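Local coordinates for DUF4875 domain-containing protein (Desulfovibrio piger, PDB 4LG3), which is of unknown function but carries a DUF4875 domain, a family grouped in the CamS-like clan, at residues R150-K153 against A154-K158; S49-K53 against R54-A58; L160-A164 against E165-L169; R121-A125 against Q126-I130. One frame throughout, in Å; residues are numbered along the deposited sequence.

All four contacts are local: two show how a helix starts, one runs along the body of a helix and one follows its end. Contacts 2 and 4, partly buried, share one chemistry, a capping box at the start of helix 53-71 and of helix 125-137; their loops touch where Ser-49 packs on Thr-124. Contact 4 adds a salt bridge between its own two segments; the one at contact 2 goes outside, to Glu-175. The centre of contact 1, also partly buried, lies about 25 Å from the centre of the chain, within helix 149-160. Contact 3, the surface turn after that helix, packs on contact 1 through Val-167 and Ile-156, and reaches contact 4 through Ile-162 and Gln-126.

Contact 1 (R150-K153 against A154-K158); sequences RRLK and AAIAK
Leu-152 and Ile-156, one helical turn apart, supply the apolar side-chain contact here. Leu-152 swings CG away from its own backbone N (chi1 -178°), which carries the isobutyl group along the helix surface toward the next turn, and its CD1 comes 3.8 Å from CD1 of Ile-156. Ile-156 has the other setting: CG1 stands opposite the carbonyl carbon (chi1 -63°) and leans back over the preceding turn, with CG1 3.4 Å from the carbonyl O of Leu-152. The same oxygen accepts from the backbone N of Ile-156, N to O 3.1 Å, so the side chain lies beside the bond its own backbone makes. Around this pair the ladder is regular: Ala-154 N gives to Arg-150 O, Ala-155 N to Arg-151 O and Ala-157 N to Lys-153 O, the last at 3.0 Å. CB of Ala-157 is 3.3 Å from O of Lys-153.

Long polar chains lead off the helix. Arg-151 makes a salt bridge through NH1 with Asp-148, just before the segment, while Lys-153 NZ has a weak hydrogen bond to the carbonyl O of Val-167. On the buried side Leu-152 and Ile-156 both meet Trp-134 of helix 125-137, and Ile-156 also meets Leu-133. This is the i to i+4 pairing of an amphipathic alpha-helix, whose apolar stripe packs against a neighbouring helix.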
loop_
_atom_site.group_PDB
_atom_site.type_symbol
_atom_site.label_atom_id
_atom_site.label_comp_id
_atom_site.label_asym_id
_atom_site.label_seq_id
_atom_site.Cartn_x
_atom_site.Cartn_y
_atom_site.Cartn_z
ATOM N N ARG A 150 -9.769 -19.372 12.160
ATOM C CA ARG A 150 -9.861 -19.749 13.574
ATOM C C ARG A 150 -8.527 -20.323 14.080
ATOM O O ARG A 150 -7.979 -19.822 15.066
ATOM C CB ARG A 150 -10.997 -20.777 13.776
ATOM C CG ARG A 150 -11.425 -20.960 15.223
ATOM C CD ARG A 150 -12.097 -22.304 15.412
ATOM N NE ARG A 150 -11.152 -23.423 15.333
ATOM C CZ ARG A 150 -11.190 -24.489 16.131
ATOM N NH1 ARG A 150 -12.122 -24.590 17.072
ATOM N NH2 ARG A 150 -10.300 -25.462 15.992
ATOM N N ARG A 151 -8.008 -21.353 13.380
ATOM C CA ARG A 151 -6.760 -22.037 13.703
ATOM C C ARG A 151 -5.531 -21.160 13.422
ATOM O O ARG A 151 -4.571 -21.234 14.192
ATOM C CB ARG A 151 -6.662 -23.383 12.961
ATOM C CG ARG A 151 -7.234 -24.536 13.788
ATOM C CD ARG A 151 -7.234 -25.872 13.080
ATOM N NE ARG A 151 -8.034 -26.859 13.813
ATOM C CZ ARG A 151 -9.250 -27.272 13.454
ATOM N NH1 ARG A 151 -9.822 -26.797 12.352
ATOM N NH2 ARG A 151 -9.898 -28.167 14.191
ATOM N N LEU A 152 -5.548 -20.335 12.344
ATOM C CA LEU A 152 -4.423 -19.443 12.038
ATOM C C LEU A 152 -4.322 -18.334 13.090
ATOM O O LEU A 152 -3.215 -18.072 13.566
ATOM C CB LEU A 152 -4.506 -18.843 10.622
ATOM C CG LEU A 152 -3.346 -17.923 10.169
ATOM C CD1 LEU A 152 -1.974 -18.579 10.354
ATOM C CD2 LEU A 152 -3.527 -17.491 8.743
ATOM N N LYS A 153 -5.471 -17.710 13.463
ATOM C CA LYS A 153 -5.556 -16.676 14.500
ATOM C C LYS A 153 -5.005 -17.208 15.845
ATOM O O LYS A 153 -4.250 -16.499 16.514
ATOM C CB LYS A 153 -7.010 -16.179 14.693
ATOM C CG LYS A 153 -7.503 -15.165 13.666
ATOM C CD LYS A 153 -8.914 -14.647 14.012
ATOM C CE LYS A 153 -9.531 -13.839 12.882
ATOM N NZ LYS A 153 -10.125 -12.552 13.346
ATOM N N ALA A 154 -5.361 -18.460 16.216
ATOM C CA ALA A 154 -4.933 -19.108 17.461
ATOM C C ALA A 154 -3.417 -19.392 17.504
ATOM O O ALA A 154 -2.796 -19.180 18.547
ATOM C CB ALA A 154 -5.697 -20.400 17.667
ATOM N N ALA A 155 -2.831 -19.874 16.385
ATOM C CA ALA A 155 -1.406 -20.189 16.289
ATOM C C ALA A 155 -0.548 -18.923 16.374
ATOM O O ALA A 155 0.533 -18.975 16.965
ATOM C CB ALA A 155 -1.121 -20.935 14.998
ATOM N N ILE A 156 -1.029 -17.784 15.794
ATOM C CA ILE A 156 -0.306 -16.501 15.842
ATOM C C ILE A 156 -0.395 -15.992 17.279
ATOM O O ILE A 156 0.622 -15.620 17.859
ATOM C CB ILE A 156 -0.788 -15.460 14.769
ATOM C CG1 ILE A 156 -0.538 -15.981 13.332
ATOM C CG2 ILE A 156 -0.100 -14.088 14.952
ATOM C CD1 ILE A 156 -1.374 -15.331 12.258
ATOM N N ALA A 157 -1.596 -16.068 17.871
ATOM C CA ALA A 157 -1.878 -15.673 19.253
ATOM C C ALA A 157 -0.968 -16.411 20.227
ATOM O O ALA A 157 -0.363 -15.768 21.079
ATOM C CB ALA A 157 -3.334 -15.947 19.589
ATOM N N LYS A 158 -0.824 -17.744 20.063
ATOM C CA LYS A 158 0.011 -18.605 20.904
ATOM C C LYS A 158 1.491 -18.255 20.768
ATOM O O LYS A 158 2.228 -18.324 21.748
ATOM C CB LYS A 158 -0.204 -20.086 20.551
ATOM C CG LYS A 158 0.221 -21.035 21.672
ATOM C CD LYS A 158 -0.310 -22.434 21.470
ATOM C CE LYS A 158 -0.482 -23.153 22.789
ATOM N NZ LYS A 158 -1.297 -24.394 22.661
#

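Contact 2 (S49-K53 against R54-A58); sequences STVSK and RQLAA
Ala-57 N gives its hydrogen to Lys-53 O at 2.9 Å, the shortest polar bond of this helix start; with Leu-56 N to Ser-52 O it begins the regular helix ladder. One turn earlier the side chains do the bonding. OE1 of Gln-55 accepts the backbone N-H of Ser-52 at 3.0 Å between OE1 and N, while OG of Ser-52 accepts the backbone N-H of Gln-55 at 3.1 Å between OG and N. The two bonds run in opposite senses, each side chain serving the other residue's backbone. Ser-52 can do this because its OG sits between its own N and carbonyl carbon (chi1 66°), facing the first turn of the helix. CG of Gln-55 lies opposite the carbonyl carbon, beside its own N (chi1 -78°), and the extended chain brings the amide to the loop; the N-H of Ser-52 reaches OE1 from 31° out of the amide plane. On the way, CG of Gln-55 passes 3.3 Å from OG of Ser-52, so the two side chains are closely packed as well as bonded.

Next to the box, CG1 of Val-51 meets Gln-55 OE1 and CB, and touches CD2 of Leu-56 at 3.7 Å, bringing the last loop residue before the cap onto the buried flank of the helix.

Right after the cap, Lys-53 extends to a salt bridge with Glu-175, and Arg-54 lies in a cation-pi contact with Trp-181. Ser-52 as N-cap and Gln-55 three residues on make a capping box, opening helix 53-71.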
loop_
_atom_site.group_PDB
_atom_site.type_symbol
_atom_site.label_atom_id
_atom_site.label_comp_id
_atom_site.label_asym_id
_atom_site.label_seq_id
_atom_site.Cartn_x
_atom_site.Cartn_y
_atom_site.Cartn_z
ATOM N N SER A 49 1.975 3.755 12.714
ATOM C CA SER A 49 0.694 4.076 13.371
ATOM C C SER A 49 0.527 5.571 13.705
ATOM O O SER A 49 -0.610 6.021 13.934
ATOM C CB SER A 49 0.481 3.229 14.618
ATOM O OG SER A 49 1.571 3.398 15.503
ATOM N N THR A 50 1.635 6.338 13.666
ATOM C CA THR A 50 1.628 7.789 13.922
ATOM C C THR A 50 1.613 8.590 12.614
ATOM O O THR A 50 1.574 9.812 12.661
ATOM C CB THR A 50 2.807 8.201 14.785
ATOM O OG1 THR A 50 4.019 7.822 14.119
ATOM C CG2 THR A 50 2.728 7.616 16.177
ATOM N N VAL A 51 1.626 7.903 11.461
ATOM C CA VAL A 51 1.543 8.512 10.135
ATOM C C VAL A 51 0.051 8.799 9.871
ATOM O O VAL A 51 -0.773 7.889 9.952
ATOM C CB VAL A 51 2.199 7.644 9.021
ATOM C CG1 VAL A 51 2.148 8.345 7.676
ATOM C CG2 VAL A 51 3.644 7.306 9.374
ATOM N N SER A 52 -0.297 10.084 9.643
ATOM C CA SER A 52 -1.672 10.489 9.376
ATOM C C SER A 52 -2.155 10.041 7.978
ATOM O O SER A 52 -1.350 9.700 7.105
ATOM C CB SER A 52 -1.810 11.995 9.505
ATOM O OG SER A 52 -1.069 12.647 8.493
ATOM N N LYS A 53 -3.481 10.073 7.780
ATOM C CA LYS A 53 -4.152 9.779 6.522
ATOM C C LYS A 53 -3.638 10.754 5.455
ATOM O O LYS A 53 -3.385 10.355 4.310
ATOM C CB LYS A 53 -5.680 9.935 6.706
ATOM C CG LYS A 53 -6.480 9.517 5.493
ATOM C CD LYS A 53 -7.953 9.769 5.658
ATOM C CE LYS A 53 -8.684 9.409 4.388
ATOM N NZ LYS A 53 -10.150 9.569 4.531
ATOM N N ARG A 54 -3.479 12.031 5.857
ATOM C CA ARG A 54 -3.001 13.108 5.007
ATOM C C ARG A 54 -1.571 12.811 4.529
ATOM O O ARG A 54 -1.277 12.993 3.353
ATOM C CB ARG A 54 -3.102 14.447 5.754
ATOM C CG ARG A 54 -2.803 15.686 4.920
ATOM C CD ARG A 54 -3.899 16.031 3.937
ATOM N NE ARG A 54 -3.653 17.277 3.209
ATOM C CZ ARG A 54 -2.950 17.369 2.081
ATOM N NH1 ARG A 54 -2.377 16.287 1.553
ATOM N NH2 ARG A 54 -2.804 18.545 1.480
ATOM N N GLN A 55 -0.713 12.290 5.405
ATOM C CA GLN A 55 0.664 11.940 5.064
ATOM C C GLN A 55 0.716 10.735 4.118
ATOM O O GLN A 55 1.528 10.727 3.200
ATOM C CB GLN A 55 1.457 11.667 6.331
ATOM C CG GLN A 55 1.869 12.951 7.037
ATOM C CD GLN A 55 2.442 12.712 8.404
ATOM O OE1 GLN A 55 2.204 11.684 9.037
ATOM N NE2 GLN A 55 3.206 13.668 8.901
ATOM N N LEU A 56 -0.174 9.743 4.319
ATOM C CA LEU A 56 -0.271 8.567 3.462
ATOM C C LEU A 56 -0.706 8.979 2.053
ATOM O O LEU A 56 -0.126 8.520 1.073
ATOM C CB LEU A 56 -1.239 7.507 4.056
ATOM C CG LEU A 56 -0.838 6.869 5.421
ATOM C CD1 LEU A 56 -1.950 5.996 5.943
ATOM C CD2 LEU A 56 0.456 6.074 5.314
ATOM N N ALA A 57 -1.702 9.874 1.955
ATOM C CA ALA A 57 -2.203 10.436 0.694
ATOM C C ALA A 57 -1.106 11.254 -0.010
ATOM O O ALA A 57 -0.859 11.037 -1.191
ATOM C CB ALA A 57 -3.426 11.304 0.952
ATOM N N ALA A 58 -0.405 12.133 0.730
ATOM C CA ALA A 58 0.681 12.965 0.196
ATOM C C ALA A 58 1.809 12.116 -0.381
ATOM O O ALA A 58 2.434 12.537 -1.349
ATOM C CB ALA A 58 1.229 13.884 1.270
#

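Contact 3 (L160-A164 against E165-L169); sequences LKIPA and EKVML
Ile-162 reaches over the turn to Val-167. From CB its two branches part: CG2 stands opposite the carbonyl carbon and packs on Gln-126 of helix 125-137, while CG1 takes the position between the backbone N and the carbonyl carbon (chi1 61°). CG1 carries CD1 into the turn, and this tip touches CG2 of Val-167 at 3.8 Å. The same methyl is 4.3 Å from CB of Lys-166, a looser contact. The side chains of Ile-162 and Val-167 cross at about a right angle, so the meeting is a methyl against a methyl and not two chains laid alongside each other.

Between them the backbone folds in a short 3-10 segment. Lys-166 N gives a hydrogen bond to the carbonyl O of Pro-163 at 3.1 Å, and Val-167 N gives one to Ala-164 O at 3.0 Å, each spanning three residues. Both donors lie well above the plane of the carbonyl they reach, the second by 68°, as suits this tight coiling. CB of Val-167 also rests 3.4 Å from Ala-164 O. CB of Pro-163 and CG of Glu-165 are a loose 4.2 Å apart.

The turn follows Lys-161, whose positive phi breaks the chain out of helix 149-160. Ala-164 then packs back on Ala-157 and Val-167 on Ile-156 of that helix, while Leu-160 and Ile-162 lie on Ile-130 of helix 125-137, so 160-169 as a whole touches both helices before the chain leads on to strand 175-176.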
loop_
_atom_site.group_PDB
_atom_site.type_symbol
_atom_site.label_atom_id
_atom_site.label_comp_id
_atom_site.label_asym_id
_atom_site.label_seq_id
_atom_site.Cartn_x
_atom_site.Cartn_y
_atom_site.Cartn_z
ATOM N N LEU A 160 2.785 -15.161 19.730
ATOM C CA LEU A 160 3.031 -13.796 20.192
ATOM C C LEU A 160 2.533 -13.556 21.611
ATOM O O LEU A 160 2.769 -12.479 22.165
ATOM C CB LEU A 160 2.382 -12.776 19.233
ATOM C CG LEU A 160 2.881 -12.769 17.797
ATOM C CD1 LEU A 160 2.062 -11.831 16.954
ATOM C CD2 LEU A 160 4.354 -12.404 17.716
ATOM N N LYS A 161 1.857 -14.557 22.199
ATOM C CA LYS A 161 1.320 -14.529 23.561
ATOM C C LYS A 161 0.373 -13.308 23.731
ATOM O O LYS A 161 0.460 -12.543 24.697
ATOM C CB LYS A 161 2.460 -14.572 24.613
ATOM C CG LYS A 161 3.382 -15.785 24.438
ATOM C CD LYS A 161 4.678 -15.688 25.223
ATOM C CE LYS A 161 5.574 -16.883 24.983
ATOM N NZ LYS A 161 6.268 -16.817 23.665
ATOM N N ILE A 162 -0.535 -13.149 22.754
ATOM C CA ILE A 162 -1.552 -12.089 22.678
ATOM C C ILE A 162 -2.947 -12.731 22.438
ATOM O O ILE A 162 -2.984 -13.882 21.996
ATOM C CB ILE A 162 -1.203 -11.037 21.570
ATOM C CG1 ILE A 162 -1.146 -11.662 20.159
ATOM C CG2 ILE A 162 0.071 -10.243 21.906
ATOM C CD1 ILE A 162 -1.435 -10.683 19.021
ATOM N N PRO A 163 -4.100 -12.047 22.688
ATOM C CA PRO A 163 -5.399 -12.691 22.385
ATOM C C PRO A 163 -5.646 -12.782 20.873
ATOM O O PRO A 163 -5.240 -11.887 20.131
ATOM C CB PRO A 163 -6.424 -11.785 23.072
ATOM C CG PRO A 163 -5.765 -10.454 23.162
ATOM C CD PRO A 163 -4.281 -10.680 23.231
ATOM N N ALA A 164 -6.319 -13.857 20.425
ATOM C CA ALA A 164 -6.632 -14.118 19.017
ATOM C C ALA A 164 -7.535 -13.037 18.382
ATOM O O ALA A 164 -7.503 -12.857 17.158
ATOM C CB ALA A 164 -7.289 -15.478 18.879
ATOM N N GLU A 165 -8.320 -12.310 19.204
ATOM C CA GLU A 165 -9.219 -11.263 18.711
ATOM C C GLU A 165 -8.418 -10.007 18.246
ATOM O O GLU A 165 -8.983 -9.112 17.605
ATOM C CB GLU A 165 -10.311 -10.910 19.742
ATOM C CG GLU A 165 -9.808 -10.360 21.068
ATOM C CD GLU A 165 -10.909 -10.040 22.059
ATOM O OE1 GLU A 165 -11.822 -9.256 21.708
ATOM O OE2 GLU A 165 -10.857 -10.570 23.192
ATOM N N LYS A 166 -7.105 -9.985 18.551
ATOM C CA LYS A 166 -6.160 -8.949 18.152
ATOM C C LYS A 166 -5.403 -9.399 16.879
ATOM O O LYS A 166 -4.640 -8.615 16.324
ATOM C CB LYS A 166 -5.178 -8.651 19.311
ATOM C CG LYS A 166 -5.231 -7.225 19.864
ATOM C CD LYS A 166 -4.388 -6.233 19.029
ATOM C CE LYS A 166 -4.378 -4.815 19.570
ATOM N NZ LYS A 166 -3.568 -3.901 18.710
ATOM N N VAL A 167 -5.636 -10.655 16.406
ATOM C CA VAL A 167 -4.984 -11.244 15.230
ATOM C C VAL A 167 -5.888 -11.132 13.982
ATOM O O VAL A 167 -6.953 -11.737 13.916
ATOM C CB VAL A 167 -4.536 -12.720 15.481
ATOM C CG1 VAL A 167 -3.974 -13.368 14.219
ATOM C CG2 VAL A 167 -3.522 -12.805 16.613
HETATM N N MSE A 168 -5.426 -10.367 12.985
HETATM C CA MSE A 168 -6.076 -10.147 11.694
HETATM C C MSE A 168 -5.075 -9.598 10.714
HETATM O O MSE A 168 -4.108 -8.935 11.118
HETATM C CB MSE A 168 -7.285 -9.219 11.801
HETATM C CG MSE A 168 -6.941 -7.791 12.201
HETATM SE SE MSE A 168 -8.482 -7.028 13.065
HETATM C CE MSE A 168 -8.326 -7.889 14.777
ATOM N N LEU A 169 -5.299 -9.881 9.422
ATOM C CA LEU A 169 -4.442 -9.420 8.354
ATOM C C LEU A 169 -4.662 -7.922 8.124
ATOM O O LEU A 169 -3.686 -7.185 7.954
ATOM C CB LEU A 169 -4.674 -10.237 7.058
ATOM C CG LEU A 169 -3.904 -9.791 5.771
ATOM C CD1 LEU A 169 -2.356 -9.831 5.944
ATOM C CD2 LEU A 169 -4.368 -10.544 4.566
#

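Contact 4 (R121-A125 against Q126-I130); sequences RGLTA and QELKI
Arg-121 meets, from the opposite direction, the carboxylate of Glu-127, which with Thr-124 forms a capping box at the start of helix 125-137. The guanidinium and carboxylate planes are only 4° apart, and the two groups meet edge to edge: NH1 of Arg-121 gives to OE1 of Glu-127 at 2.8 Å, and NH2 of Arg-121 gives to OE2 of Glu-127 at 2.9 Å. Each oxygen uses its syn lone pair, so this is an end-on, two-bond salt bridge that holds the carboxylate against rotation. NH1 also reaches the carbonyl O of Gly-122, which helps to position the arginine. Arg-121 starts with CG between its backbone N and carbonyl carbon (chi1 59°) and then runs extended, which carries the guanidinium to the helix start.

Glu-127 crosses Thr-124 obliquely, CG beside its own backbone N and the chain extended, so that the carboxylate lies beside the loop. There OE1 takes a second bond, from the backbone N of Thr-124 at 2.9 Å, on the anti side, 23° out of the carboxylate plane. In return OG1 of Thr-124 accepts from the backbone N of Glu-127 at 3.1 Å. The carboxylate, buried and gripped by an arginine as well as a backbone N-H, is probably kept ionised.

Leu-123 stands roughly at right angles to Glu-127, its CB 3.6 Å from Glu-127 OE1, and meets Leu-128 on the apolar side. Pro-171, in a loop, touches Glu-127. Past the cap Leu-128 N bonds to Thr-124 O, and within the box CG of Glu-127 lies 3.3 Å from OG1 of Thr-124.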
loop_
_atom_site.group_PDB
_atom_site.type_symbol
_atom_site.label_atom_id
_atom_site.label_comp_id
_atom_site.label_asym_id
_atom_site.label_seq_id
_atom_site.Cartn_x
_atom_site.Cartn_y
_atom_site.Cartn_z
ATOM N N ARG A 121 -4.767 5.773 9.412
ATOM C CA ARG A 121 -3.413 5.690 10.009
ATOM C C ARG A 121 -2.631 4.531 9.416
ATOM O O ARG A 121 -3.230 3.663 8.772
ATOM C CB ARG A 121 -3.510 5.485 11.536
ATOM C CG ARG A 121 -4.277 4.220 11.954
ATOM C CD ARG A 121 -3.959 3.809 13.378
ATOM N NE ARG A 121 -4.700 2.620 13.807
ATOM C CZ ARG A 121 -4.210 1.382 13.819
ATOM N NH1 ARG A 121 -2.969 1.145 13.417
ATOM N NH2 ARG A 121 -4.952 0.376 14.250
ATOM N N GLY A 122 -1.330 4.480 9.703
ATOM C CA GLY A 122 -0.489 3.341 9.345
ATOM C C GLY A 122 -0.601 2.261 10.408
ATOM O O GLY A 122 -1.473 2.336 11.276
ATOM N N LEU A 123 0.285 1.265 10.398
ATOM C CA LEU A 123 0.154 0.151 11.351
ATOM C C LEU A 123 1.258 0.115 12.401
ATOM O O LEU A 123 2.362 0.614 12.177
ATOM C CB LEU A 123 0.111 -1.210 10.595
ATOM C CG LEU A 123 -0.833 -1.356 9.354
ATOM C CD1 LEU A 123 -0.866 -2.781 8.872
ATOM C CD2 LEU A 123 -2.277 -0.908 9.652
ATOM N N THR A 124 0.952 -0.489 13.558
ATOM C CA THR A 124 1.910 -0.644 14.658
ATOM C C THR A 124 2.884 -1.764 14.307
ATOM O O THR A 124 2.572 -2.611 13.466
ATOM C CB THR A 124 1.195 -0.942 15.999
ATOM O OG1 THR A 124 0.561 -2.215 15.930
ATOM C CG2 THR A 124 0.178 0.101 16.380
ATOM N N ALA A 125 4.027 -1.812 14.984
ATOM C CA ALA A 125 5.009 -2.887 14.789
ATOM C C ALA A 125 4.353 -4.254 15.012
ATOM O O ALA A 125 4.631 -5.194 14.269
ATOM C CB ALA A 125 6.181 -2.705 15.739
ATOM N N GLN A 126 3.450 -4.346 16.021
ATOM C CA GLN A 126 2.737 -5.586 16.343
ATOM C C GLN A 126 1.777 -5.987 15.218
ATOM O O GLN A 126 1.730 -7.159 14.849
ATOM C CB GLN A 126 1.991 -5.465 17.660
ATOM C CG GLN A 126 1.709 -6.821 18.265
ATOM C CD GLN A 126 0.709 -6.749 19.362
ATOM O OE1 GLN A 126 -0.450 -6.380 19.155
ATOM N NE2 GLN A 126 1.124 -7.162 20.537
ATOM N N GLU A 127 1.045 -5.005 14.659
ATOM C CA GLU A 127 0.116 -5.224 13.540
ATOM C C GLU A 127 0.878 -5.721 12.301
ATOM O O GLU A 127 0.424 -6.641 11.621
ATOM C CB GLU A 127 -0.666 -3.949 13.229
ATOM C CG GLU A 127 -1.842 -3.713 14.172
ATOM C CD GLU A 127 -2.466 -2.328 14.129
ATOM O OE1 GLU A 127 -1.802 -1.368 13.677
ATOM O OE2 GLU A 127 -3.605 -2.189 14.622
ATOM N N LEU A 128 2.053 -5.152 12.060
ATOM C CA LEU A 128 2.931 -5.498 10.946
ATOM C C LEU A 128 3.534 -6.890 11.110
ATOM O O LEU A 128 3.637 -7.628 10.128
ATOM C CB LEU A 128 4.036 -4.439 10.798
ATOM C CG LEU A 128 3.598 -3.061 10.265
ATOM C CD1 LEU A 128 4.696 -2.053 10.456
ATOM C CD2 LEU A 128 3.176 -3.128 8.816
ATOM N N LYS A 129 3.882 -7.266 12.346
ATOM C CA LYS A 129 4.403 -8.588 12.685
ATOM C C LYS A 129 3.302 -9.635 12.476
ATOM O O LYS A 129 3.595 -10.705 11.941
ATOM C CB LYS A 129 4.938 -8.619 14.144
ATOM C CG LYS A 129 5.559 -9.951 14.596
ATOM C CD LYS A 129 7.014 -10.120 14.135
ATOM C CE LYS A 129 7.341 -11.541 13.720
ATOM N NZ LYS A 129 8.542 -11.598 12.838
ATOM N N ILE A 130 2.046 -9.323 12.863
ATOM C CA ILE A 130 0.915 -10.252 12.723
ATOM C C ILE A 130 0.714 -10.555 11.225
ATOM O O ILE A 130 0.538 -11.732 10.857
ATOM C CB ILE A 130 -0.385 -9.719 13.415
ATOM C CG1 ILE A 130 -0.245 -9.708 14.944
ATOM C CG2 ILE A 130 -1.622 -10.531 13.016
ATOM C CD1 ILE A 130 -1.353 -8.942 15.689
#